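Putative 4-Hydroxy-2-oxoglutarate aldolase / 2-dehydro-3-deoxyphosphogluconate aldolase (Yersinia enterocolitica, PDB 3LM7) is a putative aldolase of the KDGP aldolase family, with the (beta/alpha) barrel architecture of the TIM-barrel clan. Local coordinates at residues L43-P48 and P77-M82; V81-I86 and Q93-V98; Y128-T133 and Q140-V145; K163-N168 and E191-I196. One frame throughout, in Å; residues are numbered along the deposited sequence.

The four contacts illustrate how chemistry follows position in a TIM-barrel fold. Contacts 2 and 4 are buried and reach the same parallel sheet from opposite sides of the chain's centre; contact 2 packs a helix on its following strand, contact 4 joins two neighbouring strands. They meet inside the barrel through Asn96 with Lys163 and His94 with Glu191. Contact 1 lies at the surface, shares helix 80-90 with contact 2, and relies on a glutamine, a selenomethionine and a bound water. Contact 3, about 16 Å from contact 4 between centres, is a partly buried antiparallel ribbon with backbone bonds, an apolar face and a solvated salt bridge.

Contact 1: residues L43-P48 and P77-M82; sequences LSKNYP and PRQSVM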
loop_
_atom_site.group_PDB
_atom_site.type_symbol
_atom_site.label_atom_id
_atom_site.label_comp_id
_atom_site.label_asym_id
_atom_site.label_seq_id
_atom_site.Cartn_x
_atom_site.Cartn_y
_atom_site.Cartn_z
ATOM N N LEU A 43 16.827 -22.009 -6.824
ATOM C CA LEU A 43 15.776 -23.061 -6.752
ATOM C C LEU A 43 16.122 -24.182 -5.857
ATOM O O LEU A 43 17.234 -24.674 -5.928
ATOM C CB LEU A 43 15.441 -23.577 -8.153
ATOM C CG LEU A 43 15.264 -22.559 -9.277
ATOM C CD1 LEU A 43 15.001 -23.380 -10.574
ATOM C CD2 LEU A 43 14.119 -21.603 -8.970
ATOM N N SER A 44 15.188 -24.591 -4.994
ATOM C CA SER A 44 15.409 -25.743 -4.096
ATOM C C SER A 44 15.764 -27.032 -4.854
ATOM O O SER A 44 16.537 -27.853 -4.361
ATOM C CB SER A 44 14.173 -26.002 -3.190
ATOM O OG SER A 44 13.084 -26.180 -4.047
ATOM N N LYS A 45 15.196 -27.189 -6.060
ATOM C CA LYS A 45 15.327 -28.406 -6.866
ATOM C C LYS A 45 16.772 -28.621 -7.315
ATOM O O LYS A 45 17.173 -29.727 -7.676
ATOM C CB LYS A 45 14.420 -28.248 -8.082
ATOM C CG LYS A 45 13.855 -29.512 -8.578
ATOM C CD LYS A 45 13.345 -29.293 -9.989
ATOM C CE LYS A 45 12.059 -28.474 -10.022
ATOM N NZ LYS A 45 11.168 -29.134 -11.020
ATOM N N ASN A 46 17.571 -27.572 -7.264
ATOM C CA ASN A 46 18.970 -27.634 -7.663
ATOM C C ASN A 46 19.899 -28.218 -6.598
ATOM O O ASN A 46 21.119 -28.200 -6.773
ATOM C CB ASN A 46 19.431 -26.234 -8.145
ATOM C CG ASN A 46 18.924 -25.959 -9.527
ATOM O OD1 ASN A 46 18.649 -26.919 -10.259
ATOM N ND2 ASN A 46 18.785 -24.688 -9.912
ATOM N N TYR A 47 19.346 -28.711 -5.489
ATOM C CA TYR A 47 20.167 -29.179 -4.339
ATOM C C TYR A 47 19.671 -30.518 -3.872
ATOM O O TYR A 47 18.470 -30.799 -3.997
ATOM C CB TYR A 47 20.108 -28.194 -3.137
ATOM C CG TYR A 47 20.624 -26.845 -3.525
ATOM C CD1 TYR A 47 22.002 -26.549 -3.464
ATOM C CD2 TYR A 47 19.749 -25.867 -4.013
ATOM C CE1 TYR A 47 22.476 -25.298 -3.891
ATOM C CE2 TYR A 47 20.209 -24.631 -4.435
ATOM C CZ TYR A 47 21.577 -24.338 -4.380
ATOM O OH TYR A 47 22.008 -23.077 -4.808
ATOM N N PRO A 48 20.593 -31.369 -3.355
ATOM C CA PRO A 48 20.196 -32.732 -2.981
ATOM C C PRO A 48 19.498 -32.814 -1.645
ATOM O O PRO A 48 18.766 -33.761 -1.407
ATOM C CB PRO A 48 21.542 -33.486 -2.922
ATOM C CG PRO A 48 22.547 -32.448 -2.686
ATOM C CD PRO A 48 22.053 -31.271 -3.528
ATOM N N PRO A 77 5.215 -28.526 -7.462
ATOM C CA PRO A 77 4.676 -28.656 -6.097
ATOM C C PRO A 77 5.391 -29.704 -5.252
ATOM O O PRO A 77 5.336 -29.632 -4.060
ATOM C CB PRO A 77 3.216 -29.052 -6.330
ATOM C CG PRO A 77 3.229 -29.775 -7.611
ATOM C CD PRO A 77 4.306 -29.085 -8.465
ATOM N N ARG A 78 6.070 -30.658 -5.870
ATOM C CA ARG A 78 6.856 -31.623 -5.110
ATOM C C ARG A 78 8.007 -30.983 -4.265
ATOM O O ARG A 78 8.500 -31.591 -3.304
ATOM C CB ARG A 78 7.469 -32.628 -6.101
ATOM C CG ARG A 78 6.387 -33.483 -6.842
ATOM C CD ARG A 78 6.975 -34.324 -7.991
ATOM N NE ARG A 78 7.610 -33.471 -9.011
ATOM C CZ ARG A 78 8.353 -33.913 -10.041
ATOM N NH1 ARG A 78 8.549 -35.216 -10.222
ATOM N NH2 ARG A 78 8.915 -33.053 -10.895
ATOM N N GLN A 79 8.390 -29.758 -4.584
ATOM C CA GLN A 79 9.431 -29.068 -3.799
ATOM C C GLN A 79 8.851 -28.258 -2.644
ATOM O O GLN A 79 9.608 -27.580 -1.875
ATOM C CB GLN A 79 10.158 -28.083 -4.709
ATOM C CG GLN A 79 10.915 -28.796 -5.849
ATOM C CD GLN A 79 12.003 -29.691 -5.317
ATOM O OE1 GLN A 79 12.907 -29.242 -4.592
ATOM N NE2 GLN A 79 11.908 -30.975 -5.641
ATOM N N SER A 80 7.528 -28.302 -2.486
ATOM C CA SER A 80 6.884 -27.434 -1.463
ATOM C C SER A 80 7.383 -27.604 -0.020
ATOM O O SER A 80 7.664 -26.631 0.669
ATOM C CB SER A 80 5.340 -27.523 -1.520
ATOM O OG SER A 80 4.764 -26.760 -0.441
ATOM N N VAL A 81 7.526 -28.849 0.436
ATOM C CA VAL A 81 7.991 -29.059 1.799
ATOM C C VAL A 81 9.473 -28.634 1.927
ATOM O O VAL A 81 9.877 -28.023 2.925
ATOM C CB VAL A 81 7.821 -30.561 2.191
ATOM C CG1 VAL A 81 8.723 -30.956 3.459
ATOM C CG2 VAL A 81 6.294 -30.877 2.371
HETATM N N MSE A 82 10.289 -28.974 0.954
HETATM C CA MSE A 82 11.703 -28.545 1.032
HETATM C C MSE A 82 11.824 -27.023 1.055
HETATM O O MSE A 82 12.601 -26.484 1.825
HETATM C CB MSE A 82 12.481 -29.095 -0.143
HETATM C CG MSE A 82 13.963 -29.223 0.114
HETATM SE SE MSE A 82 14.763 -29.674 -1.630
HETATM C CE MSE A 82 16.581 -29.593 -1.105
HETATM O O HOH W 1 15.200 -31.024 -4.726
#
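Gln79, just ahead of helix 80-90, meets Ser44 and Lys45 of the short 3-10 turn after strand 38-43, and Met82 of the helix meets Ser44 and Tyr47. The Gln79 chain leaves beside its own backbone N and bends at chi2 (-63°), which turns the amide toward the turn and brings OE1 to 3.1 Å from Ser44 OG. That hydroxyl also has Gly71 O as a partner, so its proton is not committed to the glutamine. A water 2.9 Å from Gln79 OE1 is placed to donate to it, though it has more acceptors in reach than protons. Lys45 crosses the glutamine at about a right angle, its CG lying 3.8 Å from Gln79 CD, before running on to a salt bridge with Asp76; Arg78 binds the same carboxylate, which probably eases the proximity of the two positive groups. Met82, a selenomethionine, has CG anti to the backbone N (chi1 -156°) and stays extended beyond it. Its SE therefore lies alongside Ser44, 4.0 Å from Ser44 CB, while the terminal CE touches Tyr47 O at 3.7 Å. The arrangement is that of two beta-to-alpha connections side by side, following neighbouring strands of a TIM barrel.

Contact 2: residues V81-I86 and Q93-V98; sequences VMVSQI and QHVNQV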
loop_
_atom_site.group_PDB
_atom_site.type_symbol
_atom_site.label_atom_id
_atom_site.label_comp_id
_atom_site.label_asym_id
_atom_site.label_seq_id
_atom_site.Cartn_x
_atom_site.Cartn_y
_atom_site.Cartn_z
ATOM N N VAL A 81 7.526 -28.849 0.436
ATOM C CA VAL A 81 7.991 -29.059 1.799
ATOM C C VAL A 81 9.473 -28.634 1.927
ATOM O O VAL A 81 9.877 -28.023 2.925
ATOM C CB VAL A 81 7.821 -30.561 2.191
ATOM C CG1 VAL A 81 8.723 -30.956 3.459
ATOM C CG2 VAL A 81 6.294 -30.877 2.371
HETATM N N MSE A 82 10.289 -28.974 0.954
HETATM C CA MSE A 82 11.703 -28.545 1.032
HETATM C C MSE A 82 11.824 -27.023 1.055
HETATM O O MSE A 82 12.601 -26.484 1.825
HETATM C CB MSE A 82 12.481 -29.095 -0.143
HETATM C CG MSE A 82 13.963 -29.223 0.114
HETATM SE SE MSE A 82 14.763 -29.674 -1.630
HETATM C CE MSE A 82 16.581 -29.593 -1.105
ATOM N N VAL A 83 11.020 -26.317 0.248
ATOM C CA VAL A 83 11.037 -24.831 0.310
ATOM C C VAL A 83 10.678 -24.312 1.701
ATOM O O VAL A 83 11.335 -23.403 2.214
ATOM C CB VAL A 83 10.150 -24.188 -0.796
ATOM C CG1 VAL A 83 9.941 -22.713 -0.524
ATOM C CG2 VAL A 83 10.904 -24.360 -2.155
ATOM N N SER A 84 9.693 -24.928 2.365
ATOM C CA SER A 84 9.346 -24.477 3.702
ATOM C C SER A 84 10.517 -24.698 4.673
ATOM O O SER A 84 10.777 -23.868 5.541
ATOM C CB SER A 84 8.116 -25.232 4.261
ATOM O OG SER A 84 6.969 -24.824 3.559
ATOM N N GLN A 85 11.172 -25.852 4.562
ATOM C CA GLN A 85 12.306 -26.104 5.440
ATOM C C GLN A 85 13.517 -25.247 5.142
ATOM O O GLN A 85 14.181 -24.748 6.079
ATOM C CB GLN A 85 12.643 -27.595 5.436
ATOM C CG GLN A 85 11.443 -28.445 5.919
ATOM C CD GLN A 85 11.672 -29.929 5.626
ATOM O OE1 GLN A 85 12.604 -30.272 4.944
ATOM N NE2 GLN A 85 10.802 -30.790 6.128
ATOM N N ILE A 86 13.855 -25.090 3.863
ATOM C CA ILE A 86 14.934 -24.196 3.494
ATOM C C ILE A 86 14.662 -22.776 4.015
ATOM O O ILE A 86 15.549 -22.112 4.608
ATOM C CB ILE A 86 15.092 -24.129 1.991
ATOM C CG1 ILE A 86 15.607 -25.449 1.447
ATOM C CG2 ILE A 86 16.045 -22.973 1.562
ATOM C CD1 ILE A 86 15.511 -25.555 -0.113
ATOM N N GLN A 93 14.090 -12.748 1.793
ATOM C CA GLN A 93 13.073 -11.721 1.607
ATOM C C GLN A 93 11.797 -12.269 0.980
ATOM O O GLN A 93 10.739 -11.666 1.136
ATOM C CB GLN A 93 13.578 -10.560 0.738
ATOM C CG GLN A 93 14.515 -9.644 1.600
ATOM C CD GLN A 93 15.226 -8.609 0.728
ATOM O OE1 GLN A 93 14.914 -8.471 -0.455
ATOM N NE2 GLN A 93 16.231 -7.895 1.310
ATOM N N HIS A 94 11.890 -13.409 0.330
ATOM C CA HIS A 94 10.779 -13.868 -0.507
ATOM C C HIS A 94 10.782 -15.380 -0.640
ATOM O O HIS A 94 11.872 -15.995 -0.788
ATOM C CB HIS A 94 10.934 -13.261 -1.939
ATOM C CG HIS A 94 9.757 -13.548 -2.821
ATOM N ND1 HIS A 94 9.724 -14.627 -3.670
ATOM C CD2 HIS A 94 8.565 -12.905 -2.970
ATOM C CE1 HIS A 94 8.584 -14.613 -4.343
ATOM N NE2 HIS A 94 7.858 -13.588 -3.923
ATOM N N VAL A 95 9.570 -15.981 -0.649
ATOM C CA VAL A 95 9.468 -17.426 -0.768
ATOM C C VAL A 95 8.372 -17.726 -1.793
ATOM O O VAL A 95 7.289 -17.134 -1.700
ATOM C CB VAL A 95 9.009 -18.050 0.599
ATOM C CG1 VAL A 95 8.668 -19.588 0.495
ATOM C CG2 VAL A 95 10.094 -17.772 1.735
ATOM N N ASN A 96 8.647 -18.609 -2.754
ATOM C CA ASN A 96 7.630 -19.056 -3.676
ATOM C C ASN A 96 6.958 -20.273 -3.044
ATOM O O ASN A 96 7.649 -21.257 -2.726
ATOM C CB ASN A 96 8.235 -19.507 -5.011
ATOM C CG ASN A 96 8.693 -18.314 -5.877
ATOM O OD1 ASN A 96 7.881 -17.655 -6.553
ATOM N ND2 ASN A 96 9.972 -18.005 -5.795
ATOM N N GLN A 97 5.627 -20.283 -2.969
ATOM C CA GLN A 97 4.940 -21.497 -2.513
ATOM C C GLN A 97 3.744 -21.854 -3.414
ATOM O O GLN A 97 3.207 -20.997 -4.103
ATOM C CB GLN A 97 4.418 -21.403 -1.050
ATOM C CG GLN A 97 5.415 -21.948 0.032
ATOM C CD GLN A 97 5.680 -23.439 -0.160
ATOM O OE1 GLN A 97 5.053 -24.097 -1.005
ATOM N NE2 GLN A 97 6.687 -23.946 0.530
ATOM N N VAL A 98 3.304 -23.130 -3.330
ATOM C CA VAL A 98 1.988 -23.534 -3.853
ATOM C C VAL A 98 0.937 -23.282 -2.763
ATOM O O VAL A 98 1.274 -23.063 -1.606
ATOM C CB VAL A 98 1.981 -24.995 -4.349
ATOM C CG1 VAL A 98 2.973 -25.080 -5.546
ATOM C CG2 VAL A 98 2.299 -26.006 -3.235
#
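Val83 of helix 80-90 packs against Val95 of strand 94-95 within a beta-alpha-beta unit of the barrel, the helix lying outside the strand that follows it in the chain. The tight part of the contact is centred on one methyl group. Val83 CG1, anti to its backbone N (chi1 167°), reaches Val95 CG1 at 3.5 Å, a close approach for two methyls, the two side chains running antiparallel past one another. The same Val83 CG1 lies 3.5 Å from Asn96 O. This carbonyl oxygen is buried by the contact and has no polar partner in the model, so the apolar methyl is what it meets here.

The looser part lies toward Gln97, where polar groups replace methyls and no hydrogen bond joins the segments. There is no solvent side, for every touching residue is buried. Ser84 OG comes within 3.2 Å of Gln97 NE2, but the angle is poor; both atoms instead share Ser105 OG, on helix 102-109, as a hydrogen-bond partner. Asn96, beside Val95, turns its OD1 the other way, to Lys163 and Asn117. The Gln97 chain bends at chi2 (-63°), and the amide is gripped at its oxygen by Ser80 OG and by its own neighbour: Val98 N donates to a lone pair of Gln97 OE1, in the carbonyl plane, at 3.1 Å.

Contact 3: residues Y128-T133 and Q140-V145; sequences YVKIST and QKDAIV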
loop_
_atom_site.group_PDB
_atom_site.type_symbol
_atom_site.label_atom_id
_atom_site.label_comp_id
_atom_site.label_asym_id
_atom_site.label_seq_id
_atom_site.Cartn_x
_atom_site.Cartn_y
_atom_site.Cartn_z
ATOM N N TYR A 128 -12.674 -16.559 -11.283
ATOM C CA TYR A 128 -12.530 -17.918 -10.699
ATOM C C TYR A 128 -11.107 -18.447 -10.907
ATOM O O TYR A 128 -10.593 -18.384 -12.031
ATOM C CB TYR A 128 -13.574 -18.929 -11.311
ATOM C CG TYR A 128 -14.953 -18.477 -10.906
ATOM C CD1 TYR A 128 -15.543 -18.885 -9.697
ATOM C CD2 TYR A 128 -15.630 -17.525 -11.699
ATOM C CE1 TYR A 128 -16.825 -18.370 -9.310
ATOM C CE2 TYR A 128 -16.871 -16.977 -11.300
ATOM C CZ TYR A 128 -17.464 -17.416 -10.138
ATOM O OH TYR A 128 -18.686 -16.866 -9.863
ATOM N N VAL A 129 -10.495 -18.996 -9.837
ATOM C CA VAL A 129 -9.142 -19.432 -9.904
ATOM C C VAL A 129 -8.981 -20.870 -9.355
ATOM O O VAL A 129 -9.769 -21.313 -8.484
ATOM C CB VAL A 129 -8.213 -18.520 -9.066
ATOM C CG1 VAL A 129 -7.870 -17.209 -9.782
ATOM C CG2 VAL A 129 -8.769 -18.340 -7.554
ATOM N N LYS A 130 -7.965 -21.567 -9.837
ATOM C CA LYS A 130 -7.706 -22.972 -9.400
ATOM C C LYS A 130 -6.693 -22.909 -8.267
ATOM O O LYS A 130 -5.675 -22.193 -8.372
ATOM C CB LYS A 130 -7.136 -23.728 -10.559
ATOM C CG LYS A 130 -6.538 -25.084 -10.173
ATOM C CD LYS A 130 -6.042 -25.791 -11.491
ATOM C CE LYS A 130 -5.107 -26.935 -11.137
ATOM N NZ LYS A 130 -4.884 -27.845 -12.344
ATOM N N ILE A 131 -6.999 -23.583 -7.178
ATOM C CA ILE A 131 -6.183 -23.499 -5.950
ATOM C C ILE A 131 -5.636 -24.833 -5.527
ATOM O O ILE A 131 -4.910 -24.892 -4.542
ATOM C CB ILE A 131 -6.933 -22.822 -4.699
ATOM C CG1 ILE A 131 -8.196 -23.648 -4.322
ATOM C CG2 ILE A 131 -7.486 -21.441 -5.076
ATOM C CD1 ILE A 131 -8.864 -23.164 -3.014
ATOM N N SER A 132 -5.976 -25.907 -6.248
ATOM C CA SER A 132 -5.476 -27.244 -5.947
ATOM C C SER A 132 -4.095 -27.406 -6.629
ATOM O O SER A 132 -3.937 -28.230 -7.544
ATOM C CB SER A 132 -6.457 -28.320 -6.483
ATOM O OG SER A 132 -6.819 -27.967 -7.848
ATOM N N THR A 133 -3.088 -26.664 -6.122
ATOM C CA THR A 133 -1.804 -26.584 -6.811
ATOM C C THR A 133 -0.693 -27.255 -5.968
ATOM O O THR A 133 0.487 -27.143 -6.299
ATOM C CB THR A 133 -1.432 -25.102 -7.123
ATOM O OG1 THR A 133 -1.442 -24.343 -5.892
ATOM C CG2 THR A 133 -2.531 -24.468 -8.029
ATOM N N GLN A 140 -5.674 -34.115 -8.782
ATOM C CA GLN A 140 -7.061 -34.468 -8.596
ATOM C C GLN A 140 -7.889 -33.467 -9.399
ATOM O O GLN A 140 -7.363 -32.522 -9.960
ATOM C CB GLN A 140 -7.395 -34.390 -7.083
ATOM C CG GLN A 140 -6.620 -35.440 -6.265
ATOM C CD GLN A 140 -6.928 -36.895 -6.712
ATOM O OE1 GLN A 140 -8.089 -37.244 -7.039
ATOM N NE2 GLN A 140 -5.900 -37.741 -6.705
ATOM N N LYS A 141 -9.205 -33.653 -9.417
ATOM C CA LYS A 141 -10.089 -32.673 -10.004
ATOM C C LYS A 141 -9.780 -31.290 -9.503
ATOM O O LYS A 141 -9.567 -31.097 -8.309
ATOM C CB LYS A 141 -11.531 -33.066 -9.767
ATOM C CG LYS A 141 -11.772 -34.441 -10.539
ATOM C CD LYS A 141 -13.124 -35.017 -10.141
ATOM C CE LYS A 141 -12.978 -36.372 -9.429
ATOM N NZ LYS A 141 -11.937 -37.369 -10.022
ATOM N N ASP A 142 -9.803 -30.298 -10.408
ATOM C CA ASP A 142 -9.486 -28.932 -9.977
ATOM C C ASP A 142 -10.409 -28.384 -8.911
ATOM O O ASP A 142 -11.644 -28.581 -8.965
ATOM C CB ASP A 142 -9.534 -27.983 -11.173
ATOM C CG ASP A 142 -8.501 -28.310 -12.201
ATOM O OD1 ASP A 142 -7.558 -29.080 -11.953
ATOM O OD2 ASP A 142 -8.665 -27.779 -13.293
ATOM N N ALA A 143 -9.814 -27.721 -7.930
ATOM C CA ALA A 143 -10.582 -26.930 -6.955
ATOM C C ALA A 143 -10.633 -25.519 -7.501
ATOM O O ALA A 143 -9.571 -24.826 -7.588
ATOM C CB ALA A 143 -9.890 -26.947 -5.604
ATOM N N ILE A 144 -11.822 -25.080 -7.886
ATOM C CA ILE A 144 -12.004 -23.724 -8.520
ATOM C C ILE A 144 -12.904 -22.898 -7.615
ATOM O O ILE A 144 -14.022 -23.345 -7.203
ATOM C CB ILE A 144 -12.674 -23.859 -9.940
ATOM C CG1 ILE A 144 -11.772 -24.697 -10.815
ATOM C CG2 ILE A 144 -13.128 -22.470 -10.544
ATOM C CD1 ILE A 144 -12.541 -25.534 -11.790
ATOM N N VAL A 145 -12.456 -21.685 -7.311
ATOM C CA VAL A 145 -13.129 -20.904 -6.274
ATOM C C VAL A 145 -13.096 -19.452 -6.681
ATOM O O VAL A 145 -12.358 -19.048 -7.570
ATOM C CB VAL A 145 -12.492 -21.096 -4.860
ATOM C CG1 VAL A 145 -12.307 -22.574 -4.508
ATOM C CG2 VAL A 145 -11.094 -20.316 -4.763
HETATM O O HOH W 2 -6.122 -27.015 -14.742
HETATM O O HOH W 3 -6.000 -29.797 -9.446
#
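Val129 and Val145 form an antiparallel hydrogen-bonded pair, each N-H donating to the other's carbonyl, and the next pair, Lys130 with Ile144, is non-hydrogen-bonded. Ile131 N bonds Ala143 O and carries the ladder one step further. Beyond it the side chain of Ser132, centre of an inverse gamma turn, takes over the backbone's role: Ser132 OG accepts a hydrogen bond from Ala143 N at 3.0 Å, almost straight at 174°.

Lys130 shows how a long side chain can track the partner strand. From CG anti to the backbone N (chi1 167°) it runs extended. Its CB and then its CG pass Ala143 O, each at 4.0 Å. Next, Lys130 CD rests 3.6 Å from Asp142 CG, and Lys130 CE lies 3.4 Å from Asp142 OD1. At the tip, Lys130 NZ makes a salt bridge with Asp142 OD1 at 3.0 Å, approaching from above the carboxylate plane. A water accepts from the same NZ and donates to Asp142 OD2, bridging the two charges.

The face bearing Val129 and Val145 is apolar, and Ile131, just past the strand, joins it. Ile131 CG2 meets Val145 CG2 at 3.8 Å, these two side chains crossing at about a right angle, and all three residues touch Ala150 of helix 147-156. The whole is a two-stranded beta hairpin with a long connecting loop, its apolar side packed on strand 115-120 and helix 147-156.

Contact 4: residues K163-N168 and E191-I196; sequences KFFPMN and EPTGGI
Phe164 and Thr193 are linked by backbone bonds that alternate between two parallel strands. Phe164 N donates to Glu191 O at 3.2 Å, and Thr193 N returns a bond to Phe164 O. Past the strand ends Met167 N bonds Thr193 O at 2.9 Å, continuing the pairing beyond the cis peptide before Pro166. At Gly194 a side chain would run into Met167 N and crowd Pro166 CA and Phe165 CD1.

Side-chain packing, apolar but for one carbonyl oxygen, flanks the ladder. Met167, a selenomethionine, bends at chi3 (60°) and runs alongside Pro192 in the same direction, its SE 3.5 Å from Pro192 CB; Tyr176 and Ile204 of the surrounding helices touch both residues. The Phe165 ring edge turns to Thr193: CD1 is 3.5 Å from Thr193 CG2 and 3.4 Å from Thr193 O, which sits near the ring plane. Pro166 CB stands over the centre of one ring face, 3.9 Å above it.

The polar side chains point into the barrel. Lys163, with CG anti to the backbone N (chi1 176°), brings CG to 3.4 Å from Thr193 OG1, and its NZ continues to Asn96 OD1. Glu191 is gripped at both oxygens, OE2 by Ser161 and OE1 by His94, Asn117 and His219. Adjacent parallel strands of one beta-alpha-beta unit thus join at their carboxyl ends, the end of a TIM barrel where active sites characteristically lie.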
loop_
_atom_site.group_PDB
_atom_site.type_symbol
_atom_site.label_atom_id
_atom_site.label_comp_id
_atom_site.label_asym_id
_atom_site.label_seq_id
_atom_site.Cartn_x
_atom_site.Cartn_y
_atom_site.Cartn_z
ATOM N N LYS A 163 0.587 -15.565 -6.444
ATOM C CA LYS A 163 1.385 -15.754 -7.648
ATOM C C LYS A 163 0.396 -16.290 -8.705
ATOM O O LYS A 163 -0.246 -17.295 -8.458
ATOM C CB LYS A 163 2.485 -16.793 -7.425
ATOM C CG LYS A 163 3.201 -17.000 -8.776
ATOM C CD LYS A 163 4.059 -18.250 -8.834
ATOM C CE LYS A 163 5.507 -17.783 -8.842
ATOM N NZ LYS A 163 6.386 -18.972 -8.508
ATOM N N PHE A 164 0.135 -15.536 -9.766
ATOM C CA PHE A 164 -0.869 -15.926 -10.719
ATOM C C PHE A 164 -0.100 -16.546 -11.861
ATOM O O PHE A 164 0.572 -15.831 -12.601
ATOM C CB PHE A 164 -1.644 -14.704 -11.170
ATOM C CG PHE A 164 -2.910 -15.002 -11.950
ATOM C CD1 PHE A 164 -3.896 -15.812 -11.435
ATOM C CD2 PHE A 164 -3.111 -14.415 -13.190
ATOM C CE1 PHE A 164 -5.073 -16.050 -12.147
ATOM C CE2 PHE A 164 -4.341 -14.667 -13.939
ATOM C CZ PHE A 164 -5.272 -15.436 -13.416
ATOM N N PHE A 165 -0.256 -17.854 -12.029
ATOM C CA PHE A 165 0.612 -18.612 -12.908
ATOM C C PHE A 165 -0.144 -19.831 -13.378
ATOM O O PHE A 165 -0.858 -20.427 -12.570
ATOM C CB PHE A 165 1.839 -19.086 -12.097
ATOM C CG PHE A 165 2.737 -20.008 -12.879
ATOM C CD1 PHE A 165 3.646 -19.497 -13.796
ATOM C CD2 PHE A 165 2.669 -21.404 -12.665
ATOM C CE1 PHE A 165 4.495 -20.372 -14.537
ATOM C CE2 PHE A 165 3.489 -22.270 -13.338
ATOM C CZ PHE A 165 4.409 -21.752 -14.317
ATOM N N PRO A 166 0.049 -20.271 -14.613
ATOM C CA PRO A 166 0.841 -19.689 -15.742
ATOM C C PRO A 166 0.019 -18.640 -16.472
ATOM O O PRO A 166 -1.141 -18.871 -16.887
ATOM C CB PRO A 166 1.117 -20.909 -16.655
ATOM C CG PRO A 166 -0.289 -21.724 -16.509
ATOM C CD PRO A 166 -0.509 -21.617 -14.946
HETATM N N MSE A 167 0.524 -17.422 -16.542
HETATM C CA MSE A 167 -0.228 -16.427 -17.304
HETATM C C MSE A 167 -0.213 -16.533 -18.802
HETATM O O MSE A 167 -1.102 -15.962 -19.471
HETATM C CB MSE A 167 0.268 -15.043 -16.954
HETATM C CG MSE A 167 -0.601 -14.609 -15.890
HETATM SE SE MSE A 167 -0.095 -12.931 -15.289
HETATM C CE MSE A 167 -0.228 -11.719 -16.769
ATOM N N ASN A 168 0.785 -17.211 -19.337
ATOM C CA ASN A 168 1.000 -17.135 -20.792
ATOM C C ASN A 168 0.960 -15.697 -21.334
ATOM O O ASN A 168 0.190 -15.402 -22.251
ATOM C CB ASN A 168 0.009 -18.057 -21.554
ATOM C CG ASN A 168 0.194 -19.518 -21.176
ATOM O OD1 ASN A 168 1.315 -20.033 -21.160
ATOM N ND2 ASN A 168 -0.894 -20.180 -20.815
ATOM N N GLU A 191 1.828 -11.218 -7.966
ATOM C CA GLU A 191 3.056 -11.594 -8.640
ATOM C C GLU A 191 2.710 -12.250 -9.966
ATOM O O GLU A 191 2.557 -13.494 -10.043
ATOM C CB GLU A 191 3.881 -12.551 -7.737
ATOM C CG GLU A 191 3.984 -12.042 -6.275
ATOM C CD GLU A 191 5.068 -12.720 -5.485
ATOM O OE1 GLU A 191 5.904 -13.431 -6.100
ATOM O OE2 GLU A 191 5.171 -12.442 -4.284
ATOM N N PRO A 192 2.529 -11.440 -11.030
ATOM C CA PRO A 192 2.227 -12.066 -12.327
ATOM C C PRO A 192 3.412 -12.870 -12.839
ATOM O O PRO A 192 4.574 -12.415 -12.735
ATOM C CB PRO A 192 1.969 -10.872 -13.266
ATOM C CG PRO A 192 2.673 -9.718 -12.602
ATOM C CD PRO A 192 2.630 -9.966 -11.118
ATOM N N THR A 193 3.155 -14.074 -13.354
ATOM C CA THR A 193 4.286 -14.973 -13.687
ATOM C C THR A 193 3.845 -15.806 -14.896
ATOM O O THR A 193 2.714 -16.367 -14.905
ATOM C CB THR A 193 4.596 -16.007 -12.570
ATOM O OG1 THR A 193 4.823 -15.369 -11.305
ATOM C CG2 THR A 193 5.823 -16.858 -12.869
ATOM N N GLY A 194 4.772 -15.953 -15.861
ATOM C CA GLY A 194 4.586 -16.877 -16.973
ATOM C C GLY A 194 4.458 -16.155 -18.284
ATOM O O GLY A 194 3.455 -15.497 -18.541
ATOM N N GLY A 195 5.496 -16.232 -19.103
ATOM C CA GLY A 195 5.433 -15.643 -20.457
ATOM C C GLY A 195 5.668 -14.140 -20.512
ATOM O O GLY A 195 5.336 -13.501 -21.519
ATOM N N ILE A 196 6.243 -13.558 -19.448
ATOM C CA ILE A 196 6.488 -12.105 -19.414
ATOM C C ILE A 196 7.803 -11.911 -20.162
ATOM O O ILE A 196 8.740 -12.692 -20.005
ATOM C CB ILE A 196 6.566 -11.551 -17.967
ATOM C CG1 ILE A 196 5.127 -11.693 -17.279
ATOM C CG2 ILE A 196 7.034 -10.114 -17.982
ATOM C CD1 ILE A 196 5.083 -11.119 -15.800
#